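Local atomic coordinates of alanine racemase (Corynebacterium glutamicum, PDB entry 2DY3), a protein that belongs to the alanine racemase family, pairing an N-terminal TIM-barrel domain that holds pyridoxal-5'-phosphate with a separate C-terminal domain rich in beta strands. Residues A27-V32 and V213-A218; S120-S125 and G154-L159. One frame throughout, in Å; residues are numbered along the deposited sequence.

Contact 1. Residues A27-V32 and V213-A218; sequences AKLMAV and VRPGLA. With PLP (pyridoxal-5'-phosphate), chain F.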
ATOM      1  N   ALA B  27     -26.123 -10.282  21.965  1.00 26.25           N
ATOM      2  CA  ALA B  27     -25.032 -10.937  21.246  1.00 24.95           C
ATOM      3  C   ALA B  27     -23.705 -10.246  21.524  1.00 24.73           C
ATOM      4  O   ALA B  27     -23.656  -9.031  21.712  1.00 24.11           O
ATOM      5  CB  ALA B  27     -25.316 -10.932  19.747  1.00 23.92           C
ATOM      6  N   LYS B  28     -22.626 -11.020  21.556  1.00 24.71           N
ATOM      7  CA  LYS B  28     -21.306 -10.448  21.799  1.00 24.51           C
ATOM      8  C   LYS B  28     -20.836  -9.706  20.554  1.00 23.70           C
ATOM      9  O   LYS B  28     -21.216 -10.053  19.439  1.00 23.38           O
ATOM     10  CB  LYS B  28     -20.315 -11.550  22.174  1.00 25.97           C
ATOM     11  CG  LYS B  28     -20.658 -12.238  23.489  1.00 31.17           C
ATOM     12  CD  LYS B  28     -19.685 -13.357  23.819  1.00 39.41           C
ATOM     13  CE  LYS B  28     -20.028 -13.994  25.162  1.00 42.98           C
ATOM     14  NZ  LYS B  28     -19.093 -15.097  25.529  1.00 46.89           N
ATOM     15  N   LEU B  29     -20.013  -8.683  20.756  1.00 22.25           N
ATOM     16  CA  LEU B  29     -19.504  -7.874  19.656  1.00 21.67           C
ATOM     17  C   LEU B  29     -18.021  -8.111  19.393  1.00 19.81           C
ATOM     18  O   LEU B  29     -17.181  -7.690  20.178  1.00 17.89           O
ATOM     19  CB  LEU B  29     -19.707  -6.386  19.966  1.00 21.78           C
ATOM     20  CG  LEU B  29     -20.093  -5.372  18.882  1.00 21.82           C
ATOM     21  CD1 LEU B  29     -19.567  -4.011  19.309  1.00 19.30           C
ATOM     22  CD2 LEU B  29     -19.535  -5.746  17.525  1.00 19.42           C
ATOM     23  N   MET B  30     -17.704  -8.790  18.293  1.00 20.88           N
ATOM     24  CA  MET B  30     -16.310  -9.024  17.919  1.00 19.78           C
ATOM     25  C   MET B  30     -15.959  -7.981  16.873  1.00 18.57           C
ATOM     26  O   MET B  30     -16.588  -7.918  15.821  1.00 18.85           O
ATOM     27  CB  MET B  30     -16.107 -10.413  17.311  1.00 17.80           C
ATOM     28  CG  MET B  30     -14.667 -10.656  16.844  1.00 16.33           C
ATOM     29  SD  MET B  30     -14.385 -12.292  16.119  1.00 17.08           S
ATOM     30  CE  MET B  30     -13.869 -13.199  17.606  1.00 16.63           C
ATOM     31  N   ALA B  31     -14.960  -7.161  17.163  1.00 18.44           N
ATOM     32  CA  ALA B  31     -14.546  -6.123  16.226  1.00 17.97           C
ATOM     33  C   ALA B  31     -13.459  -6.641  15.290  1.00 17.09           C
ATOM     34  O   ALA B  31     -12.380  -7.034  15.735  1.00 16.20           O
ATOM     35  CB  ALA B  31     -14.036  -4.901  16.992  1.00 14.93           C
ATOM     36  N   VAL B  32     -13.737  -6.642  13.991  1.00 16.80           N
ATOM     37  CA  VAL B  32     -12.739  -7.115  13.039  1.00 15.92           C
ATOM     38  C   VAL B  32     -11.779  -5.982  12.708  1.00 14.55           C
ATOM     39  O   VAL B  32     -12.146  -5.020  12.035  1.00 16.37           O
ATOM     40  CB  VAL B  32     -13.397  -7.648  11.743  1.00 14.02           C
ATOM     41  CG1 VAL B  32     -12.321  -8.066  10.744  1.00 14.09           C
ATOM     42  CG2 VAL B  32     -14.289  -8.830  12.073  1.00 12.72           C
ATOM     43  N   VAL B 213     -21.531 -11.489  16.728  1.00 17.24           N
ATOM     44  CA  VAL B 213     -21.500 -10.913  15.391  1.00 17.92           C
ATOM     45  C   VAL B 213     -20.092 -10.337  15.226  1.00 18.82           C
ATOM     46  O   VAL B 213     -19.479  -9.913  16.205  1.00 18.36           O
ATOM     47  CB  VAL B 213     -22.557  -9.789  15.234  1.00 18.61           C
ATOM     48  CG1 VAL B 213     -23.950 -10.349  15.508  1.00 19.25           C
ATOM     49  CG2 VAL B 213     -22.255  -8.640  16.188  1.00 18.46           C
ATOM     50  N   ARG B 214     -19.568 -10.334  14.004  1.00 18.80           N
ATOM     51  CA  ARG B 214     -18.225  -9.815  13.787  1.00 19.66           C
ATOM     52  C   ARG B 214     -18.108  -8.837  12.640  1.00 20.21           C
ATOM     53  O   ARG B 214     -17.597  -9.169  11.571  1.00 21.56           O
ATOM     54  CB  ARG B 214     -17.225 -10.959  13.580  1.00 20.85           C
ATOM     55  CG  ARG B 214     -17.585 -11.942  12.496  1.00 22.05           C
ATOM     56  CD  ARG B 214     -16.384 -12.814  12.136  1.00 22.00           C
ATOM     57  NE  ARG B 214     -16.729 -13.900  11.218  1.00 26.11           N
ATOM     58  CZ  ARG B 214     -17.439 -13.755  10.100  1.00 28.64           C
ATOM     59  NH1 ARG B 214     -17.906 -12.566   9.739  1.00 31.44           N
ATOM     60  NH2 ARG B 214     -17.660 -14.799   9.319  1.00 30.53           N
ATOM     61  N   PRO B 215     -18.575  -7.605  12.853  1.00 20.47           N
ATOM     62  CA  PRO B 215     -18.492  -6.605  11.795  1.00 19.98           C
ATOM     63  C   PRO B 215     -17.142  -5.900  11.813  1.00 20.40           C
ATOM     64  O   PRO B 215     -16.509  -5.758  12.865  1.00 18.55           O
ATOM     65  CB  PRO B 215     -19.643  -5.663  12.125  1.00 20.97           C
ATOM     66  CG  PRO B 215     -19.661  -5.677  13.621  1.00 21.49           C
ATOM     67  CD  PRO B 215     -19.414  -7.134  13.972  1.00 22.04           C
ATOM     68  N   GLY B 216     -16.696  -5.483  10.636  1.00 18.39           N
ATOM     69  CA  GLY B 216     -15.444  -4.764  10.545  1.00 17.09           C
ATOM     70  C   GLY B 216     -15.731  -3.376  10.004  1.00 16.28           C
ATOM     71  O   GLY B 216     -15.684  -2.378  10.729  1.00 12.78           O
ATOM     72  N   LEU B 217     -16.053  -3.342   8.715  1.00 16.26           N
ATOM     73  CA  LEU B 217     -16.351  -2.122   7.971  1.00 16.65           C
ATOM     74  C   LEU B 217     -17.150  -1.060   8.740  1.00 17.42           C
ATOM     75  O   LEU B 217     -16.779   0.111   8.742  1.00 14.75           O
ATOM     76  CB  LEU B 217     -17.081  -2.514   6.682  1.00 18.77           C
ATOM     77  CG  LEU B 217     -17.167  -1.569   5.481  1.00 21.42           C
ATOM     78  CD1 LEU B 217     -18.150  -0.510   5.790  1.00 23.18           C
ATOM     79  CD2 LEU B 217     -15.809  -0.975   5.130  1.00 18.54           C
ATOM     80  N   ALA B 218     -18.238  -1.465   9.392  1.00 15.38           N
ATOM     81  CA  ALA B 218     -19.074  -0.522  10.132  1.00 16.43           C
ATOM     82  C   ALA B 218     -18.369   0.260  11.249  1.00 17.33           C
ATOM     83  O   ALA B 218     -18.751   1.395  11.545  1.00 15.99           O
ATOM     84  CB  ALA B 218     -20.303  -1.248  10.702  1.00 16.22           C
TER
HETATM   85  N1  PLP F 401     -15.103 -12.041   9.239  1.00 28.09           N
HETATM   86  C2  PLP F 401     -14.044 -12.522   8.464  1.00 28.04           C
HETATM   87  C2A PLP F 401     -13.701 -14.002   8.507  1.00 28.10           C
HETATM   88  C3  PLP F 401     -13.324 -11.613   7.652  1.00 28.17           C
HETATM   89  O3  PLP F 401     -12.280 -12.067   6.873  1.00 30.92           O
HETATM   90  C4  PLP F 401     -13.685 -10.230   7.645  1.00 26.28           C
HETATM   91  C4A PLP F 401     -12.958  -9.195   6.749  1.00 27.00           C
HETATM   92  C5  PLP F 401     -14.794  -9.793   8.451  1.00 26.57           C
HETATM   93  C6  PLP F 401     -15.477 -10.706   9.236  1.00 27.20           C
HETATM   94  C5A PLP F 401     -15.259  -8.368   8.484  1.00 25.76           C
HETATM   95  O4P PLP F 401     -16.167  -8.106   7.421  1.00 24.04           O
HETATM   96  P   PLP F 401     -16.889  -6.688   7.110  1.00 22.25           P
HETATM   97  O1P PLP F 401     -15.866  -5.656   6.992  1.00 19.09           O
HETATM   98  O2P PLP F 401     -17.569  -6.972   5.846  1.00 22.17           O
HETATM   99  O3P PLP F 401     -17.777  -6.493   8.278  1.00 20.59           O

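Contact 2. Residues S120-S125 and G154-L159; sequences SIKIDS and GMFTHL. With PLP (pyridoxal-5'-phosphate), chain F.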
ATOM      1  N   SER B 120     -11.725 -22.234  17.253  1.00 15.16           N
ATOM      2  CA  SER B 120     -13.033 -21.971  16.677  1.00 15.66           C
ATOM      3  C   SER B 120     -12.994 -22.649  15.318  1.00 16.01           C
ATOM      4  O   SER B 120     -12.074 -22.420  14.534  1.00 18.25           O
ATOM      5  CB  SER B 120     -13.265 -20.467  16.529  1.00 16.04           C
ATOM      6  OG  SER B 120     -14.523 -20.219  15.928  1.00 28.51           O
ATOM      7  N   ILE B 121     -13.970 -23.501  15.039  1.00 15.36           N
ATOM      8  CA  ILE B 121     -13.974 -24.208  13.769  1.00 16.55           C
ATOM      9  C   ILE B 121     -14.511 -23.359  12.629  1.00 16.49           C
ATOM     10  O   ILE B 121     -15.662 -22.928  12.658  1.00 14.52           O
ATOM     11  CB  ILE B 121     -14.817 -25.503  13.834  1.00 17.87           C
ATOM     12  CG1 ILE B 121     -14.437 -26.330  15.066  1.00 15.42           C
ATOM     13  CG2 ILE B 121     -14.563 -26.335  12.591  1.00 20.51           C
ATOM     14  CD1 ILE B 121     -15.331 -27.543  15.276  1.00 17.23           C
ATOM     15  N   LYS B 122     -13.663 -23.105  11.635  1.00 15.26           N
ATOM     16  CA  LYS B 122     -14.086 -22.339  10.474  1.00 15.40           C
ATOM     17  C   LYS B 122     -14.775 -23.340   9.556  1.00 14.65           C
ATOM     18  O   LYS B 122     -14.176 -24.340   9.148  1.00 14.24           O
ATOM     19  CB  LYS B 122     -12.890 -21.711   9.757  1.00 15.70           C
ATOM     20  CG  LYS B 122     -13.280 -21.001   8.467  1.00 19.96           C
ATOM     21  CD  LYS B 122     -12.111 -20.221   7.875  1.00 21.84           C
ATOM     22  CE  LYS B 122     -12.445 -19.715   6.481  1.00 24.85           C
ATOM     23  NZ  LYS B 122     -13.597 -18.797   6.491  1.00 20.30           N
ATOM     24  N   ILE B 123     -16.033 -23.073   9.244  1.00 13.39           N
ATOM     25  CA  ILE B 123     -16.811 -23.968   8.401  1.00 16.30           C
ATOM     26  C   ILE B 123     -16.943 -23.515   6.952  1.00 16.60           C
ATOM     27  O   ILE B 123     -17.325 -22.381   6.681  1.00 16.21           O
ATOM     28  CB  ILE B 123     -18.241 -24.148   8.955  1.00 15.32           C
ATOM     29  CG1 ILE B 123     -18.191 -24.820  10.329  1.00 16.35           C
ATOM     30  CG2 ILE B 123     -19.082 -24.967   7.967  1.00 15.66           C
ATOM     31  CD1 ILE B 123     -17.572 -26.214  10.313  1.00 15.20           C
ATOM     32  N   ASP B 124     -16.614 -24.409   6.025  1.00 18.50           N
ATOM     33  CA  ASP B 124     -16.761 -24.103   4.609  1.00 19.83           C
ATOM     34  C   ASP B 124     -18.239 -24.392   4.374  1.00 19.22           C
ATOM     35  O   ASP B 124     -18.632 -25.548   4.234  1.00 18.71           O
ATOM     36  CB  ASP B 124     -15.901 -25.038   3.752  1.00 17.59           C
ATOM     37  CG  ASP B 124     -16.160 -24.872   2.256  1.00 19.96           C
ATOM     38  OD1 ASP B 124     -17.219 -24.324   1.881  1.00 18.83           O
ATOM     39  OD2 ASP B 124     -15.307 -25.303   1.450  1.00 17.05           O
ATOM     40  N   SER B 125     -19.055 -23.345   4.353  1.00 20.60           N
ATOM     41  CA  SER B 125     -20.491 -23.515   4.162  1.00 22.39           C
ATOM     42  C   SER B 125     -20.954 -23.441   2.710  1.00 24.16           C
ATOM     43  O   SER B 125     -22.130 -23.197   2.443  1.00 25.93           O
ATOM     44  CB  SER B 125     -21.255 -22.481   4.996  1.00 20.77           C
ATOM     45  OG  SER B 125     -20.862 -21.162   4.660  1.00 23.24           O
ATOM     46  N   GLY B 154     -16.623 -22.717  19.692  1.00 17.27           N
ATOM     47  CA  GLY B 154     -17.732 -22.598  18.761  1.00 16.71           C
ATOM     48  C   GLY B 154     -17.270 -22.744  17.322  1.00 17.62           C
ATOM     49  O   GLY B 154     -16.156 -23.205  17.061  1.00 17.16           O
ATOM     50  N   MET B 155     -18.137 -22.371  16.384  1.00 17.08           N
ATOM     51  CA  MET B 155     -17.807 -22.422  14.964  1.00 16.58           C
ATOM     52  C   MET B 155     -18.350 -21.175  14.275  1.00 16.70           C
ATOM     53  O   MET B 155     -19.226 -20.478  14.798  1.00 16.47           O
ATOM     54  CB  MET B 155     -18.373 -23.686  14.293  1.00 18.83           C
ATOM     55  CG  MET B 155     -19.865 -23.912  14.462  1.00 17.81           C
ATOM     56  SD  MET B 155     -20.454 -25.241  13.377  1.00 21.77           S
ATOM     57  CE  MET B 155     -19.658 -26.654  14.089  1.00 19.92           C
ATOM     58  N   PHE B 156     -17.814 -20.883  13.103  1.00 15.85           N
ATOM     59  CA  PHE B 156     -18.245 -19.710  12.373  1.00 17.56           C
ATOM     60  C   PHE B 156     -18.052 -19.953  10.891  1.00 18.23           C
ATOM     61  O   PHE B 156     -17.301 -20.838  10.489  1.00 16.85           O
ATOM     62  CB  PHE B 156     -17.419 -18.486  12.794  1.00 14.78           C
ATOM     63  CG  PHE B 156     -15.976 -18.554  12.371  1.00 15.53           C
ATOM     64  CD1 PHE B 156     -15.106 -19.459  12.955  1.00 16.67           C
ATOM     65  CD2 PHE B 156     -15.495 -17.721  11.377  1.00 15.77           C
ATOM     66  CE1 PHE B 156     -13.780 -19.526  12.555  1.00 17.97           C
ATOM     67  CE2 PHE B 156     -14.176 -17.785  10.972  1.00 17.84           C
ATOM     68  CZ  PHE B 156     -13.315 -18.690  11.562  1.00 17.16           C
ATOM     69  N   THR B 157     -18.754 -19.175  10.083  1.00 17.28           N
ATOM     70  CA  THR B 157     -18.611 -19.275   8.651  1.00 20.69           C
ATOM     71  C   THR B 157     -18.614 -17.836   8.179  1.00 24.15           C
ATOM     72  O   THR B 157     -19.087 -16.938   8.877  1.00 21.80           O
ATOM     73  CB  THR B 157     -19.763 -20.070   7.997  1.00 21.14           C
ATOM     74  OG1 THR B 157     -19.341 -20.535   6.708  1.00 18.36           O
ATOM     75  CG2 THR B 157     -21.003 -19.196   7.838  1.00 19.43           C
ATOM     76  N   HIS B 158     -18.055 -17.598   7.010  1.00 28.31           N
ATOM     77  CA  HIS B 158     -18.011 -16.246   6.519  1.00 33.48           C
ATOM     78  C   HIS B 158     -18.997 -16.127   5.383  1.00 37.52           C
ATOM     79  O   HIS B 158     -18.757 -16.624   4.286  1.00 35.26           O
ATOM     80  CB  HIS B 158     -16.596 -15.915   6.051  1.00 34.08           C
ATOM     81  CG  HIS B 158     -16.387 -14.473   5.708  1.00 35.88           C
ATOM     82  ND1 HIS B 158     -16.846 -13.443   6.501  1.00 35.40           N
ATOM     83  CD2 HIS B 158     -15.735 -13.889   4.674  1.00 35.81           C
ATOM     84  CE1 HIS B 158     -16.484 -12.288   5.970  1.00 36.54           C
ATOM     85  NE2 HIS B 158     -15.808 -12.531   4.862  1.00 35.71           N
ATOM     86  N   LEU B 159     -20.143 -15.523   5.655  1.00 43.81           N
ATOM     87  CA  LEU B 159     -21.097 -15.349   4.581  1.00 49.31           C
ATOM     88  C   LEU B 159     -20.333 -14.568   3.547  1.00 52.71           C
ATOM     89  O   LEU B 159     -20.203 -13.357   3.703  1.00 54.85           O
ATOM     90  CB  LEU B 159     -22.278 -14.483   5.001  1.00 49.16           C
ATOM     91  CG  LEU B 159     -23.379 -15.131   5.814  1.00 50.15           C
ATOM     92  CD1 LEU B 159     -23.722 -16.421   5.109  1.00 49.72           C
ATOM     93  CD2 LEU B 159     -22.942 -15.391   7.238  1.00 50.82           C
TER
HETATM   94  N1  PLP F 401     -15.103 -12.041   9.239  1.00 28.09           N
HETATM   95  C2  PLP F 401     -14.044 -12.522   8.464  1.00 28.04           C
HETATM   96  C2A PLP F 401     -13.701 -14.002   8.507  1.00 28.10           C
HETATM   97  C3  PLP F 401     -13.324 -11.613   7.652  1.00 28.17           C
HETATM   98  O3  PLP F 401     -12.280 -12.067   6.873  1.00 30.92           O
HETATM   99  C4  PLP F 401     -13.685 -10.230   7.645  1.00 26.28           C
HETATM  100  C4A PLP F 401     -12.958  -9.195   6.749  1.00 27.00           C
HETATM  101  C5  PLP F 401     -14.794  -9.793   8.451  1.00 26.57           C
HETATM  102  C6  PLP F 401     -15.477 -10.706   9.236  1.00 27.20           C
HETATM  103  C5A PLP F 401     -15.259  -8.368   8.484  1.00 25.76           C
HETATM  104  O4P PLP F 401     -16.167  -8.106   7.421  1.00 24.04           O
HETATM  105  P   PLP F 401     -16.889  -6.688   7.110  1.00 22.25           P
HETATM  106  O1P PLP F 401     -15.866  -5.656   6.992  1.00 19.09           O
HETATM  107  O2P PLP F 401     -17.569  -6.972   5.846  1.00 22.17           O
HETATM  108  O3P PLP F 401     -17.777  -6.493   8.278  1.00 20.59           O
HETATM  109  O   HOH W   1     -16.101 -19.466   6.391  1.00 23.92           O

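Contact 1. Residues A27-V32 and V213-A218
Val213 joins strand 28-32 through both of its backbone polar groups: its N donates to Lys28 O (3.1 Å), and its O receives Met30 N (3.0 Å). This is the bonding of a parallel bridge between Leu29 and Val213. A third bond, Val32 N to Pro215 O (3.1 Å), has a different shape: the donor stands 37° out of the carbonyl plane, where the chain of 213-218 has already left regular strand geometry. Strands 28-32 and 212-213 are first and last in chain order of the strands in the parallel sheet, so that their pairing closes the TIM barrel. On the side of Leu29, its CD2 lies against the Pro215 ring, the two side chains crossing at about a right angle. Arg214 leads from this pairing to PLP. Its CB sits 3.9 Å from Val32 CG2 and lies alongside the Met30 side chain; CG (chi1 54°, between the backbone N and the carbonyl carbon) starts a chain that runs extended to NE. CD comes within 3.3 Å of PLP N1. At the tip NH1 is 2.9 Å from PLP N1, and the pyridine nitrogen lies over one face of the guanidinium. Val32 adds both methyls: CG1 meets PLP C5 and C5A, while CG2 meets C6. Further on, backbone amides grip the phosphate, Gly216 N reaching PLP O3P at 2.8 Å and Leu217 N reaching PLP O1P at 2.9 Å. Ser199 N binds PLP as well, from helix 199-202.

Contact 2. Residues S120-S125 and G154-L159
Lys122 lies beside Phe156 and Ile121 beside Met155 in two parallel strands whose short axes approach to 4.5 Å at an angle of 28°. Phe156 is held by both its backbone polar groups, its N donating to Ile121 O (3.0 Å) and its O accepting from Ile123 N (2.9 Å, nearly straight). The Phe156 ring bends back over the neighbouring strand (chi1 68°). CZ meets Lys122 CB at 3.5 Å, and CD1 lies 3.1 Å from Ser120 OG. Trp80 and the nearly parallel ring of His195 also touch Phe156, which places the Ser120, Lys122 and Phe156 side of the sheet inside the TIM barrel. The other side carries Ile121 and Met155, which meet through their CB atoms; Met155 SD also touches Ile123 CG1 at 3.8 Å. Phe141 of helix 134-146 packs on both Ile121 and Met155, as expected of a beta-alpha-beta crossover whose helix lines the outside of the barrel. Farther along, Thr157 OG1 donates to Ile123 O (2.7 Å). That carbonyl also accepts from water 1, which in turn accepts hydrogen bonds from Lys122 NZ and His158 N; one water thus ties together three polar groups of both segments. His158 has CG anti to the backbone N (chi1 -171°), which carries the imidazole away from 120-125 and against PLP. PLP C2 lies over one face of the imidazole, displaced toward its rim and 3.5 Å from His158 CE1. Asp124 points away from 154-159, and its OD2 forms a salt bridge with Lys246 of the second subunit.

The centres of contacts 1 and 2 lie about 15 Å apart in the N-terminal TIM-barrel domain, on one parallel sheet. In chain order the segments run 27-32, 120-125, 154-159, 213-218, so both segments of contact 2 fall between the two segments of contact 1. They sit on different parts of the barrel wall: strands 117-122 and 150-156 for contact 2, 28-32 and 212-213 for contact 1. PLP bridges them. Val32 of contact 1 and His158 of contact 2 lie against opposite faces of its pyridine ring. Arg214 NH2 comes to 2.6 Å from Thr157 O, so chain segments following separate strands meet directly beside PLP and line one pocket.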